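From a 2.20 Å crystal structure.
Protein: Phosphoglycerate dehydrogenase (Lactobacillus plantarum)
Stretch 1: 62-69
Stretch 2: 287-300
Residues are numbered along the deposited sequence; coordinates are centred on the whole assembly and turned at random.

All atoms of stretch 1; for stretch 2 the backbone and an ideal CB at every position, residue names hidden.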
# COMPACT_ATOMS: atom_id res chain seq x y z
N LEU A 62 -16.97 22.59 -21.38
CA LEU A 62 -16.96 21.35 -20.60
C LEU A 62 -15.59 20.72 -20.72
O LEU A 62 -15.04 20.61 -21.83
CB LEU A 62 -18.05 20.38 -21.04
CG LEU A 62 -18.19 19.08 -20.25
CD1 LEU A 62 -18.71 19.35 -18.84
CD2 LEU A 62 -19.12 18.06 -20.98
N LYS A 63 -15.05 20.29 -19.58
CA LYS A 63 -13.70 19.77 -19.57
C LYS A 63 -13.59 18.36 -18.96
O LYS A 63 -12.73 17.58 -19.34
CB LYS A 63 -12.81 20.78 -18.85
CG LYS A 63 -12.68 22.14 -19.53
CD LYS A 63 -11.61 22.99 -18.84
CE LYS A 63 -12.00 24.47 -18.76
NZ LYS A 63 -12.69 24.92 -20.00
N PHE A 64 -14.46 18.01 -18.02
CA PHE A 64 -14.34 16.74 -17.32
C PHE A 64 -15.73 16.19 -17.00
O PHE A 64 -16.49 16.85 -16.33
CB PHE A 64 -13.45 16.92 -16.04
CG PHE A 64 -13.56 15.80 -14.98
CD1 PHE A 64 -13.57 14.45 -15.33
CD2 PHE A 64 -13.56 16.14 -13.62
CE1 PHE A 64 -13.65 13.43 -14.34
CE2 PHE A 64 -13.61 15.16 -12.60
CZ PHE A 64 -13.69 13.79 -12.97
N VAL A 65 -16.06 14.98 -17.49
CA VAL A 65 -17.29 14.27 -17.03
C VAL A 65 -16.95 13.05 -16.15
O VAL A 65 -16.18 12.18 -16.54
CB VAL A 65 -18.17 13.81 -18.21
CG1 VAL A 65 -19.37 12.99 -17.71
CG2 VAL A 65 -18.67 15.01 -18.99
N GLN A 66 -17.49 13.00 -14.95
CA GLN A 66 -17.34 11.81 -14.12
C GLN A 66 -18.65 11.04 -14.15
O GLN A 66 -19.62 11.50 -13.55
CB GLN A 66 -17.04 12.19 -12.65
CG GLN A 66 -17.05 10.99 -11.71
CD GLN A 66 -15.77 10.16 -11.74
OE1 GLN A 66 -14.66 10.71 -11.55
NE2 GLN A 66 -15.91 8.82 -11.99
N VAL A 67 -18.68 9.85 -14.76
CA VAL A 67 -19.89 9.01 -14.69
C VAL A 67 -19.86 8.12 -13.44
O VAL A 67 -18.77 7.78 -12.95
CB VAL A 67 -20.16 8.25 -16.02
CG1 VAL A 67 -20.45 9.28 -17.08
CG2 VAL A 67 -18.93 7.46 -16.49
N ILE A 68 -21.03 7.78 -12.89
CA ILE A 68 -21.08 7.08 -11.62
C ILE A 68 -21.50 5.64 -11.78
O ILE A 68 -22.13 5.09 -10.90
CB ILE A 68 -21.97 7.77 -10.60
CG1 ILE A 68 -23.20 8.36 -11.30
CG2 ILE A 68 -21.19 8.88 -9.86
CD1 ILE A 68 -24.51 7.54 -11.14
N SER A 69 -21.11 5.03 -12.89
CA SER A 69 -21.20 3.59 -13.04
C SER A 69 -20.14 3.20 -14.06
O SER A 69 -19.66 4.06 -14.78
CB SER A 69 -22.61 3.23 -13.51
OG SER A 69 -23.07 4.22 -14.41
N UNK A 287 -19.00 5.20 -1.98
CA UNK A 287 -17.80 4.64 -2.59
C UNK A 287 -17.52 5.40 -3.86
O UNK A 287 -16.37 5.57 -4.28
CB UNK A 287 -17.95 3.14 -2.87
N UNK A 288 -18.59 5.84 -4.47
CA UNK A 288 -18.48 6.55 -5.70
C UNK A 288 -17.99 8.02 -5.49
O UNK A 288 -17.22 8.54 -6.28
CB UNK A 288 -19.84 6.52 -6.41
N UNK A 289 -18.42 8.66 -4.41
CA UNK A 289 -18.07 10.08 -4.20
C UNK A 289 -16.56 10.35 -4.05
O UNK A 289 -16.06 11.27 -4.68
CB UNK A 289 -18.79 10.59 -2.95
N UNK A 290 -15.83 9.54 -3.23
CA UNK A 290 -14.37 9.73 -3.14
C UNK A 290 -13.65 9.64 -4.50
O UNK A 290 -12.61 10.29 -4.68
CB UNK A 290 -13.78 8.68 -2.19
N UNK A 291 -14.20 8.82 -5.42
CA UNK A 291 -13.65 8.75 -6.78
C UNK A 291 -13.72 10.12 -7.48
O UNK A 291 -12.70 10.63 -7.93
CB UNK A 291 -14.40 7.70 -7.60
N UNK A 292 -14.90 10.71 -7.54
CA UNK A 292 -15.09 12.09 -8.01
C UNK A 292 -14.24 13.14 -7.24
O UNK A 292 -13.54 13.92 -7.85
CB UNK A 292 -16.57 12.46 -7.89
N UNK A 293 -14.31 13.14 -5.92
CA UNK A 293 -13.53 14.06 -5.08
C UNK A 293 -12.03 14.02 -5.43
O UNK A 293 -11.38 15.09 -5.59
CB UNK A 293 -13.73 13.71 -3.60
N UNK A 294 -11.49 12.82 -5.61
CA UNK A 294 -10.05 12.68 -6.01
C UNK A 294 -9.78 13.13 -7.43
O UNK A 294 -8.83 13.88 -7.66
CB UNK A 294 -9.60 11.23 -5.87
N UNK A 295 -10.60 12.70 -8.39
CA UNK A 295 -10.43 13.17 -9.77
C UNK A 295 -10.62 14.69 -9.93
O UNK A 295 -9.92 15.34 -10.73
CB UNK A 295 -11.42 12.44 -10.68
N UNK A 296 -11.56 15.26 -9.18
CA UNK A 296 -11.78 16.69 -9.21
C UNK A 296 -10.61 17.48 -8.56
O UNK A 296 -10.21 18.50 -9.08
CB UNK A 296 -13.10 17.01 -8.50
N UNK A 297 -10.06 17.01 -7.44
CA UNK A 297 -8.93 17.70 -6.82
C UNK A 297 -7.73 17.82 -7.77
O UNK A 297 -7.07 18.86 -7.85
CB UNK A 297 -8.51 16.96 -5.55
N UNK A 298 -7.51 16.76 -8.54
CA UNK A 298 -6.39 16.64 -9.44
C UNK A 298 -6.69 17.46 -10.69
O UNK A 298 -5.83 18.20 -11.16
CB UNK A 298 -6.11 15.18 -9.78
N UNK A 299 -7.91 17.33 -11.21
CA UNK A 299 -8.40 18.19 -12.28
C UNK A 299 -8.22 19.71 -11.97
O UNK A 299 -7.82 20.50 -12.83
CB UNK A 299 -9.88 17.88 -12.53
N UNK A 300 -8.56 20.10 -10.76
CA UNK A 300 -8.42 21.48 -10.36
C UNK A 300 -6.91 21.85 -10.31
O UNK A 300 -6.52 22.91 -10.79
CB UNK A 300 -9.10 21.71 -9.01

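Stretch 2 is a helix running nearly antiparallel to strand 64-66, at 167°, so its successive turns meet stretch 1 in reverse order; with about 3.6 residues per turn, the positions facing it recur every three or four residues. Position 287 has nothing of stretch 1 within reach of its CB, which leaves the choice wide; it is Thr 287. At 288 the CB points toward stretch 1 and lies 4.4 Å from Ile 68 CG2. A small or medium apolar side chain suits that spot, and Val 288 fills it, its CG1 coming within 3.0 Å of Ile 68 CG2, a very tight apolar contact.

Position 289 points away from stretch 1, so the strand sets no limit there; it is Phe 289. Position 290 is out of reach, but its N has no bond to the preceding turn and its phi is -57°. Proline is compatible with both, and Pro 290 stands at the kink.

At 291 the CB is directed sideways, 4.8 Å from Gln 66 NE2, so an aliphatic chain could flank the amide. Ile 291 does so, its CG2 3.8 Å from Gln 66 NE2. Position 292 also points sideways, its CB 4.1 Å from Gln 66 CG, with the Phe 64 ring farther along; a long apolar or aromatic side chain could reach both. Phe 292, with chi1 t, places CD1 3.7 Å from Gln 66 CB and CE1 3.9 Å from Phe 64 CE2.

Positions 293 and 294, directed away and sideways, make no contact; both are alanine, Ala 293 and Ala 294.

Position 295 is the most demanding. Its CB points toward the strand, only 3.5 Å from Phe 64 CZ, yet 3.8 Å from Gln 66 OE1, an acceptor. A compact side chain with a donor is favoured: Ser, Thr or Asn might serve. Asn 295 sends ND2 to Gln 66 OE1, a nearly linear hydrogen bond of 3.0 Å, while Gln 66 NE2 is turned to Val 67 O at 3.2 Å within its own stretch.

At 296 the CB points sideways, 4.5 Å from Phe 64 CE2, and many apolar residues would do. Phe 296 touches the ring lightly, its backbone N 4.0 Å from Phe 64 CE2.

Positions 297 and 298 are out of reach: Ala 297 and Gln 298. Position 299 points toward stretch 1, its CB 4.2 Å from Phe 64 CD2, inviting a broad apolar group. Phe 299 receives Phe 64 CB over one face in a CH-pi contact, the rings lying obliquely at 34°, and its CZ meets Lys 63 CB at 3.8 Å. Position 300, out of reach again, is Val 300.

Stretch 2 287-300: TVFPIFAANFAQFV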
# COMPACT_ATOMS: atom_id res chain seq x y z
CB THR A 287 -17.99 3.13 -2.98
OG1 THR A 287 -19.19 2.95 -3.74
CG2 THR A 287 -18.00 2.24 -1.74
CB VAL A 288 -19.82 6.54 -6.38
CG1 VAL A 288 -19.83 7.54 -7.50
CG2 VAL A 288 -20.12 5.11 -6.87
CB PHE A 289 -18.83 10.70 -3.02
CG PHE A 289 -18.50 12.18 -2.83
CD1 PHE A 289 -19.00 13.14 -3.71
CD2 PHE A 289 -17.65 12.59 -1.81
CE1 PHE A 289 -18.69 14.52 -3.57
CE2 PHE A 289 -17.31 13.99 -1.65
CZ PHE A 289 -17.83 14.94 -2.54
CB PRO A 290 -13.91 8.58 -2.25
CG PRO A 290 -15.10 8.23 -1.41
CD PRO A 290 -16.31 8.48 -2.31
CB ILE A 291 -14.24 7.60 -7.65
CG1 ILE A 291 -13.85 6.24 -7.07
CG2 ILE A 291 -13.69 7.68 -9.11
CD1 ILE A 291 -14.63 5.03 -7.69
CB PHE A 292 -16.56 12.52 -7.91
CG PHE A 292 -16.77 13.93 -8.36
CD1 PHE A 292 -16.48 14.27 -9.69
CD2 PHE A 292 -17.18 14.91 -7.47
CE1 PHE A 292 -16.63 15.58 -10.12
CE2 PHE A 292 -17.31 16.21 -7.88
CZ PHE A 292 -17.05 16.55 -9.18
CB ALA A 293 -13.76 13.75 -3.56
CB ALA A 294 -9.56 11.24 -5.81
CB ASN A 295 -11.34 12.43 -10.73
CG ASN A 295 -10.79 11.05 -11.13
OD1 ASN A 295 -9.58 10.86 -11.20
ND2 ASN A 295 -11.68 10.12 -11.42
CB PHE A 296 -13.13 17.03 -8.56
CG PHE A 296 -13.48 18.52 -8.54
CD1 PHE A 296 -13.88 19.18 -9.68
CD2 PHE A 296 -13.46 19.22 -7.34
CE1 PHE A 296 -14.22 20.56 -9.66
CE2 PHE A 296 -13.79 20.58 -7.30
CZ PHE A 296 -14.18 21.25 -8.45
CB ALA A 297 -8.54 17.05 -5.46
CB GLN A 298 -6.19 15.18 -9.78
CG GLN A 298 -5.03 14.85 -10.67
CD GLN A 298 -3.72 15.43 -10.17
OE1 GLN A 298 -3.51 15.64 -8.97
NE2 GLN A 298 -2.84 15.72 -11.11
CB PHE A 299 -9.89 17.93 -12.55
CG PHE A 299 -10.48 18.92 -13.50
CD1 PHE A 299 -10.25 18.80 -14.86
CD2 PHE A 299 -11.17 20.00 -13.02
CE1 PHE A 299 -10.74 19.74 -15.74
CE2 PHE A 299 -11.70 20.97 -13.89
CZ PHE A 299 -11.46 20.84 -15.26
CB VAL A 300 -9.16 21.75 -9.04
CG1 VAL A 300 -8.60 22.98 -8.34
CG2 VAL A 300 -10.67 21.88 -9.31
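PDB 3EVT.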